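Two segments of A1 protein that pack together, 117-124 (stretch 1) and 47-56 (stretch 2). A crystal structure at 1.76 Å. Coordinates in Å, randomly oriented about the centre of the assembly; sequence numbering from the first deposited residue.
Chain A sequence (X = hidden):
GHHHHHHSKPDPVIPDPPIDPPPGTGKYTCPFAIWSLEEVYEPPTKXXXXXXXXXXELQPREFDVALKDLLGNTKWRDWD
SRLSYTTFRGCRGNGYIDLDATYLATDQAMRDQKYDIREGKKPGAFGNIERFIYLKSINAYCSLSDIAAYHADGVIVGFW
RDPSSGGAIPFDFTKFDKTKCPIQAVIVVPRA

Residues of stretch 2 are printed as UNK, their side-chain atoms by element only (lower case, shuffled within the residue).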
# COMPACT_ATOMS: atom_id res chain seq x y z
N ILE A 117 3.91 8.20 2.92
CA ILE A 117 4.82 7.21 3.51
C ILE A 117 5.59 8.00 4.59
O ILE A 117 6.02 9.11 4.31
CB ILE A 117 5.79 6.71 2.45
CG1 ILE A 117 5.03 6.31 1.16
CG2 ILE A 117 6.68 5.60 3.03
CD1 ILE A 117 6.00 6.11 -0.03
N ARG A 118 5.68 7.50 5.81
CA ARG A 118 6.45 8.22 6.88
C ARG A 118 7.57 7.34 7.35
O ARG A 118 7.41 6.12 7.47
CB ARG A 118 5.56 8.64 8.07
CG ARG A 118 4.69 9.84 7.69
CD ARG A 118 3.90 10.40 8.88
NE ARG A 118 3.23 11.64 8.48
CZ ARG A 118 2.50 12.43 9.27
NH1 ARG A 118 2.39 12.18 10.56
NH2 ARG A 118 1.89 13.51 8.73
N GLU A 119 8.73 7.94 7.65
CA GLU A 119 9.81 7.13 8.25
C GLU A 119 9.68 7.12 9.77
O GLU A 119 9.48 8.20 10.37
CB GLU A 119 11.15 7.78 7.88
CG GLU A 119 12.34 6.86 8.14
CD GLU A 119 13.48 7.15 7.18
OE1 GLU A 119 13.70 8.35 6.89
OE2 GLU A 119 14.11 6.19 6.72
N GLY A 120 9.81 5.97 10.41
CA GLY A 120 9.66 6.03 11.89
C GLY A 120 10.56 5.04 12.62
O GLY A 120 10.97 3.98 12.08
N LYS A 121 10.82 5.39 13.87
CA LYS A 121 11.68 4.63 14.73
C LYS A 121 10.81 3.73 15.66
O LYS A 121 10.01 4.23 16.40
CB LYS A 121 12.57 5.55 15.58
CG LYS A 121 13.57 4.66 16.44
CD LYS A 121 14.30 5.49 17.45
CE LYS A 121 15.26 4.61 18.27
NZ LYS A 121 16.40 4.00 17.43
N LYS A 122 10.96 2.42 15.56
CA LYS A 122 10.19 1.50 16.43
C LYS A 122 10.72 1.39 17.86
O LYS A 122 11.91 1.64 18.12
CB LYS A 122 10.16 0.11 15.82
CG LYS A 122 9.55 0.12 14.41
CD LYS A 122 8.56 -1.03 14.14
CE LYS A 122 9.24 -2.31 13.78
NZ LYS A 122 8.61 -2.87 12.53
N PRO A 123 9.85 0.97 18.78
CA PRO A 123 10.42 0.59 20.09
C PRO A 123 11.19 -0.76 19.91
O PRO A 123 11.03 -1.45 18.85
CB PRO A 123 9.16 0.35 20.98
CG PRO A 123 7.98 0.61 20.14
CD PRO A 123 8.41 0.77 18.70
N GLY A 124 12.00 -1.15 20.88
CA GLY A 124 12.69 -2.45 20.80
C GLY A 124 14.20 -2.30 20.85
O GLY A 124 14.70 -1.20 20.76
N UNK A 47 19.71 17.09 3.59
CA UNK A 47 19.80 15.86 2.79
C UNK A 47 18.63 14.88 2.99
O UNK A 47 18.37 14.00 2.15
c UNK A 47 21.12 15.16 3.09
n UNK A 47 21.96 16.48 1.22
c UNK A 47 22.28 15.75 2.29
o UNK A 47 23.45 15.52 2.60
N UNK A 48 17.93 15.03 4.10
CA UNK A 48 16.75 14.21 4.37
C UNK A 48 15.54 15.10 4.67
O UNK A 48 15.32 15.49 5.81
c UNK A 48 16.11 12.54 8.94
n UNK A 48 17.13 12.33 9.70
n UNK A 48 15.20 13.46 9.30
c UNK A 48 15.17 11.72 6.83
c UNK A 48 16.96 13.18 5.49
n UNK A 48 16.07 11.72 7.91
c UNK A 48 15.91 12.03 5.48
N UNK A 49 14.77 15.45 3.63
CA UNK A 49 13.81 16.54 3.75
C UNK A 49 12.51 16.11 4.44
O UNK A 49 11.50 16.75 4.26
c UNK A 49 13.59 17.00 2.27
c UNK A 49 13.95 15.80 1.45
c UNK A 49 15.06 15.11 2.22
N UNK A 50 12.55 15.04 5.22
CA UNK A 50 11.34 14.55 5.93
C UNK A 50 11.71 14.26 7.39
O UNK A 50 12.84 13.89 7.65
c UNK A 50 12.53 12.52 2.58
c UNK A 50 14.02 10.15 3.12
c UNK A 50 14.14 10.81 1.91
c UNK A 50 11.98 11.17 5.89
c UNK A 50 13.17 10.71 4.08
c UNK A 50 12.43 11.88 3.84
c UNK A 50 11.69 12.15 5.02
c UNK A 50 10.74 13.29 5.24
n UNK A 50 12.87 10.31 5.35
c UNK A 50 13.41 11.98 1.63
N UNK A 51 10.74 14.38 8.34
CA UNK A 51 11.12 14.07 9.69
C UNK A 51 11.31 12.57 9.86
O UNK A 51 10.86 11.77 9.01
c UNK A 51 9.34 14.83 8.19
c UNK A 51 9.92 14.50 10.52
c UNK A 51 8.91 15.17 9.60
N UNK A 52 11.84 12.16 10.99
CA UNK A 52 11.65 10.76 11.41
C UNK A 52 10.74 10.85 12.60
O UNK A 52 10.97 11.66 13.52
c UNK A 52 13.88 10.00 10.49
c UNK A 52 15.24 9.37 10.67
c UNK A 52 12.71 8.61 12.25
c UNK A 52 12.98 10.02 11.74
N UNK A 53 9.74 9.99 12.59
CA UNK A 53 8.79 9.91 13.70
C UNK A 53 9.13 8.75 14.64
O UNK A 53 9.83 7.77 14.30
c UNK A 53 7.17 10.98 10.96
c UNK A 53 6.88 10.90 12.35
c UNK A 53 6.12 11.90 12.93
c UNK A 53 7.36 9.72 13.17
o UNK A 53 5.53 14.17 10.10
c UNK A 53 5.97 13.07 10.83
c UNK A 53 5.68 13.01 12.17
c UNK A 53 6.73 12.07 10.21
N UNK A 54 8.60 8.88 15.83
CA UNK A 54 8.55 7.77 16.74
C UNK A 54 7.29 7.00 16.42
O UNK A 54 6.18 7.57 16.47
c UNK A 54 9.82 8.77 18.73
c UNK A 54 8.46 8.32 18.16
o UNK A 54 10.84 8.12 18.55
n UNK A 54 9.80 9.86 19.45
N UNK A 55 7.42 5.71 16.10
CA UNK A 55 6.27 4.86 15.87
C UNK A 55 5.62 4.35 17.13
O UNK A 55 6.31 3.73 17.94
c UNK A 55 6.63 3.67 14.88
N UNK A 56 4.31 4.60 17.29
CA UNK A 56 3.57 4.07 18.44
C UNK A 56 2.57 2.98 18.02
O UNK A 56 1.74 3.22 17.15
c UNK A 56 1.92 4.68 20.37
c UNK A 56 2.87 5.22 19.24
c UNK A 56 3.98 6.24 19.78
O HOH W 1 8.50 10.66 7.62
O HOH W 2 9.98 5.06 19.18

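Position 47 carries two side-chain carbons, the second bearing one oxygen and one nitrogen; it lies beyond reach of stretch 1. The forked amide fits Asn-47. Position 48 has three carbons, a nitrogen, then a carbon bearing two more nitrogens, a guanidinium; the last carbon before the first of those nitrogens lies 3.7 Å from Glu-119 OE1. This is Arg-48. The charged groups do not form a salt bridge: Arg-48 NE is 4.2 Å from Glu-119 OE1, which sits well out of the guanidinium plane.

At position 49, three carbons close a ring onto the backbone nitrogen, giving Pro-49, which makes no contact with stretch 1. Position 50 has one carbon leading to fused five- and six-membered rings with eight carbons and one nitrogen, an indole, and the ring nitrogen lies 2.6 Å from Glu-119 OE1; hence Trp-50. Trp-50 NE1 donates a hydrogen bond to Glu-119 OE1, nearly straight at 165°; the acceptor lies near the ring plane, where the N-H points. Within the stretch, Arg-48 NH1 donates to Trp-50 O at 2.9 Å.

Position 51 again shows three carbons closed onto the backbone nitrogen, and its side chain stays clear of stretch 1: Pro-51. Water 1 nevertheless links the backbones, donating to Pro-51 O (3.0 Å) and accepting from Glu-119 N (2.7 Å). Position 52 has four carbons, forked at the first with one arm two carbons long; the short arm's carbon is 4.0 Å from Gly-120 CA. The fork identifies Ile-52, and that carbon is CG2.

Position 53 is one carbon followed by a six-carbon ring bearing an oxygen. The Arg-118 guanidinium stacks flat on this ring, with planes at 4° and centres 4.6 Å apart. The residue is Tyr-53, and Arg-118 CD lies 3.5 Å from Tyr-53 CE2, over the face.

Position 54 has two carbons, the second carrying oxygen and nitrogen; the oxygen lies 4.3 Å from Lys-121 CB. This is Asn-54. Water 2 donates to both Asn-54 OD1 (3.2 Å) and Lys-121 O (2.9 Å). Position 55 has a single carbon, CB, 4.4 Å from Lys-122 CA: Ala-55. Position 56 has one carbon carrying two more, pointing away: Val-56.

The contact buries 525 Å² and is built on parallel strand pairing. Tyr-53 N donates to Glu-119 O (2.9 Å, 178°), Lys-121 N to Tyr-53 O (2.6 Å, 160°), and Ala-55 N to Lys-121 O (3.0 Å, 162°). Gly-120 pairs with Tyr-53 at a CA-CA distance of 4.4 Å; an ideal CB on that glycine would sit a tight 3.3 Å from Tyr-53 O. Glu-119, on the same sheet face as Ile-52, and the Arg-118 stack add side-chain anchorage to this backbone ladder.

Stretch 2, residues 47-56: NRPWPIYNAV
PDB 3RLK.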